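Local coordinates for protein leucyl aminopeptidase (Trypanosoma brucei brucei, PDB 5NTD) that probably removes leucine and other residues from the N-termini of peptides as a metal-dependent M17 aminopeptidase, at residues V292-C295 and L300-A303. Numbering follows the deposited sequence.
Sequences VYDC and LKPA. With MN (manganese (II) ion), chain B; MN (manganese (II) ion), chain C; BES (2-(3-amino-2-hydroxy-4-phenyl-butyrylamino)-4-methyl-pentanoic acid), chain D.
K301 is held to C295 twice over, by a backbone hydrogen bond from K301 N to C295 O (3.0 Å) and by its side chain, which runs on past the end of strand 293-294 toward the bestatin site. Outward from the backbone, CB and CG lie against that same carbonyl oxygen, CG 3.6 Å from C295 O. CD and CE then run past the preceding carbonyl, with CE 3.4 Å from D294 O, and the extended chain crosses the D294 side chain at about a right angle. A single bend at the last torsion (chi4 -67°) brings NZ to the inhibitor, where it donates to O3 of bestatin at 2.8 Å and also forms a salt bridge with D371. The same O3 is bound by one of the two manganese ions, 2.0 Å away. D294, its CG anti to the backbone N (chi1 -168°), puts OD2 between both ions, 2.0 Å from each, while N344 holds OD1. Farther out, L300 CD1 packs 4.0 Å from C295 SG, near L300 of two neighbouring subunits. Bestatin O3 thus meets one manganese and K301 NZ together, which would probably polarise a substrate carbonyl held in the same place, consistent with the two-metal peptide hydrolysis of M17 aminopeptidases.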
ATOM      1  N   VAL G 292     -13.810  23.853  -6.870  1.00 30.64           N
ATOM      2  CA  VAL G 292     -13.511  23.796  -8.328  1.00 30.51           C
ATOM      3  C   VAL G 292     -12.528  22.687  -8.675  1.00 29.72           C
ATOM      4  O   VAL G 292     -12.566  22.132  -9.764  1.00 28.61           O
ATOM      5  CB  VAL G 292     -13.001  25.136  -8.874  1.00 31.60           C
ATOM      6  CG1 VAL G 292     -14.143  26.131  -8.845  1.00 32.71           C
ATOM      7  CG2 VAL G 292     -11.822  25.661  -8.076  1.00 31.89           C
ATOM      8  N   TYR G 293     -11.624  22.430  -7.739  1.00 28.59           N
ATOM      9  CA  TYR G 293     -10.760  21.254  -7.778  1.00 28.22           C
ATOM     10  C   TYR G 293     -10.281  20.879  -6.383  1.00 28.27           C
ATOM     11  O   TYR G 293      -9.942  21.732  -5.584  1.00 27.07           O
ATOM     12  CB  TYR G 293      -9.582  21.495  -8.662  1.00 28.08           C
ATOM     13  CG  TYR G 293      -8.808  20.250  -9.056  1.00 28.96           C
ATOM     14  CD1 TYR G 293      -9.390  19.265  -9.861  1.00 29.45           C
ATOM     15  CD2 TYR G 293      -7.506  20.053  -8.615  1.00 29.04           C
ATOM     16  CE1 TYR G 293      -8.684  18.153 -10.238  1.00 30.89           C
ATOM     17  CE2 TYR G 293      -6.783  18.936  -8.984  1.00 29.78           C
ATOM     18  CZ  TYR G 293      -7.365  17.989  -9.796  1.00 31.35           C
ATOM     19  OH  TYR G 293      -6.657  16.871 -10.178  1.00 31.10           O
ATOM     20  N   ASP G 294     -10.354  19.583  -6.094  1.00 28.93           N
ATOM     21  CA  ASP G 294     -10.028  19.006  -4.761  1.00 28.81           C
ATOM     22  C   ASP G 294      -8.786  18.141  -4.997  1.00 28.94           C
ATOM     23  O   ASP G 294      -8.893  16.953  -5.272  1.00 28.40           O
ATOM     24  CB  ASP G 294     -11.203  18.147  -4.183  1.00 28.61           C
ATOM     25  CG  ASP G 294     -11.025  17.770  -2.681  1.00 28.52           C
ATOM     26  OD1 ASP G 294      -9.977  18.193  -2.158  1.00 26.97           O
ATOM     27  OD2 ASP G 294     -11.968  17.125  -2.011  1.00 33.18           O
ATOM     28  N   CYS G 295      -7.603  18.723  -4.836  1.00 28.77           N
ATOM     29  CA  CYS G 295      -6.363  17.903  -4.850  1.00 28.01           C
ATOM     30  C   CYS G 295      -6.126  17.152  -3.518  1.00 28.09           C
ATOM     31  O   CYS G 295      -5.254  16.323  -3.431  1.00 27.68           O
ATOM     32  CB  CYS G 295      -5.134  18.738  -5.229  1.00 29.21           C
ATOM     33  SG  CYS G 295      -4.286  19.600  -3.878  1.00 27.99           S
ATOM     34  N   LEU G 300      -2.722  15.041   0.326  1.00 27.68           N
ATOM     35  CA  LEU G 300      -2.811  14.901  -1.114  1.00 29.22           C
ATOM     36  C   LEU G 300      -3.472  13.577  -1.549  1.00 29.79           C
ATOM     37  O   LEU G 300      -3.098  12.501  -1.096  1.00 32.03           O
ATOM     38  CB  LEU G 300      -1.422  15.027  -1.739  1.00 30.33           C
ATOM     39  CG  LEU G 300      -1.321  15.111  -3.266  1.00 32.03           C
ATOM     40  CD1 LEU G 300      -1.872  16.450  -3.751  1.00 32.57           C
ATOM     41  CD2 LEU G 300       0.142  14.964  -3.679  1.00 33.04           C
ATOM     42  N   LYS G 301      -4.395  13.665  -2.472  1.00 28.96           N
ATOM     43  CA  LYS G 301      -5.005  12.482  -3.078  1.00 29.29           C
ATOM     44  C   LYS G 301      -4.054  11.791  -4.050  1.00 32.02           C
ATOM     45  O   LYS G 301      -3.320  12.450  -4.758  1.00 29.74           O
ATOM     46  CB  LYS G 301      -6.255  12.825  -3.879  1.00 28.34           C
ATOM     47  CG  LYS G 301      -7.369  13.410  -3.074  1.00 27.73           C
ATOM     48  CD  LYS G 301      -8.569  13.678  -3.971  1.00 27.19           C
ATOM     49  CE  LYS G 301      -9.666  14.333  -3.172  1.00 26.08           C
ATOM     50  NZ  LYS G 301     -10.226  13.406  -2.150  1.00 26.02           N
ATOM     51  N   PRO G 302      -4.125  10.446  -4.121  1.00 33.84           N
ATOM     52  CA  PRO G 302      -3.466   9.758  -5.219  1.00 33.44           C
ATOM     53  C   PRO G 302      -4.131  10.143  -6.514  1.00 33.60           C
ATOM     54  O   PRO G 302      -5.297  10.527  -6.526  1.00 33.12           O
ATOM     55  CB  PRO G 302      -3.698   8.280  -4.911  1.00 33.85           C
ATOM     56  CG  PRO G 302      -4.141   8.228  -3.481  1.00 35.22           C
ATOM     57  CD  PRO G 302      -4.835   9.519  -3.228  1.00 33.40           C
ATOM     58  N   ALA G 303      -3.405   9.995  -7.604  1.00 33.96           N
ATOM     59  CA  ALA G 303      -3.860  10.510  -8.912  1.00 35.63           C
ATOM     60  C   ALA G 303      -5.196   9.915  -9.385  1.00 37.23           C
ATOM     61  O   ALA G 303      -6.012  10.624  -9.961  1.00 35.89           O
ATOM     62  CB  ALA G 303      -2.800  10.327  -9.985  1.00 34.49           C
TER
HETATM   63 MN    MN B 602     -11.485  16.463  -0.194  1.00 36.05          MN
HETATM   64 MN    MN C 603     -13.939  17.542  -1.923  1.00 30.12          MN
HETATM   65  N2  BES D 604     -14.658  15.804  -2.667  1.00 35.92           N
HETATM   66  C1  BES D 604     -14.331  14.616  -1.881  1.00 39.43           C
HETATM   67  C6  BES D 604     -15.460  13.556  -1.870  1.00 39.14           C
HETATM   68  C7  BES D 604     -15.550  12.620  -3.044  1.00 39.03           C
HETATM   69  C8  BES D 604     -16.223  12.990  -4.200  1.00 40.10           C
HETATM   70  C12 BES D 604     -15.010  11.343  -2.973  1.00 40.82           C
HETATM   71  C9  BES D 604     -16.316  12.118  -5.281  1.00 39.64           C
HETATM   72  C11 BES D 604     -15.097  10.463  -4.063  1.00 39.97           C
HETATM   73  C10 BES D 604     -15.743  10.850  -5.222  1.00 39.53           C
HETATM   74  C2  BES D 604     -14.000  15.117  -0.458  1.00 41.88           C
HETATM   75  O2  BES D 604     -13.441  16.466  -0.412  1.00 40.28           O
HETATM   76  C3  BES D 604     -12.973  14.191   0.125  1.00 44.86           C
HETATM   77  O3  BES D 604     -11.790  14.520  -0.131  1.00 44.29           O
HETATM   78  N1  BES D 604     -13.490  13.198   0.864  1.00 43.62           N
HETATM   79  C4  BES D 604     -12.738  12.181   1.539  1.00 48.69           C
HETATM   80  C13 BES D 604     -12.408  12.578   2.973  1.00 48.50           C
HETATM   81  C14 BES D 604     -11.307  11.746   3.630  1.00 49.29           C
HETATM   82  C15 BES D 604     -10.048  11.486   2.813  1.00 48.09           C
HETATM   83  C16 BES D 604     -10.852  12.429   4.896  1.00 51.66           C
HETATM   84  C5  BES D 604     -13.508  10.906   1.606  1.00 49.18           C
HETATM   85  O1  BES D 604     -12.889   9.860   1.415  1.00 54.68           O
HETATM   86  O4  BES D 604     -14.717  10.925   1.858  1.00 49.61           O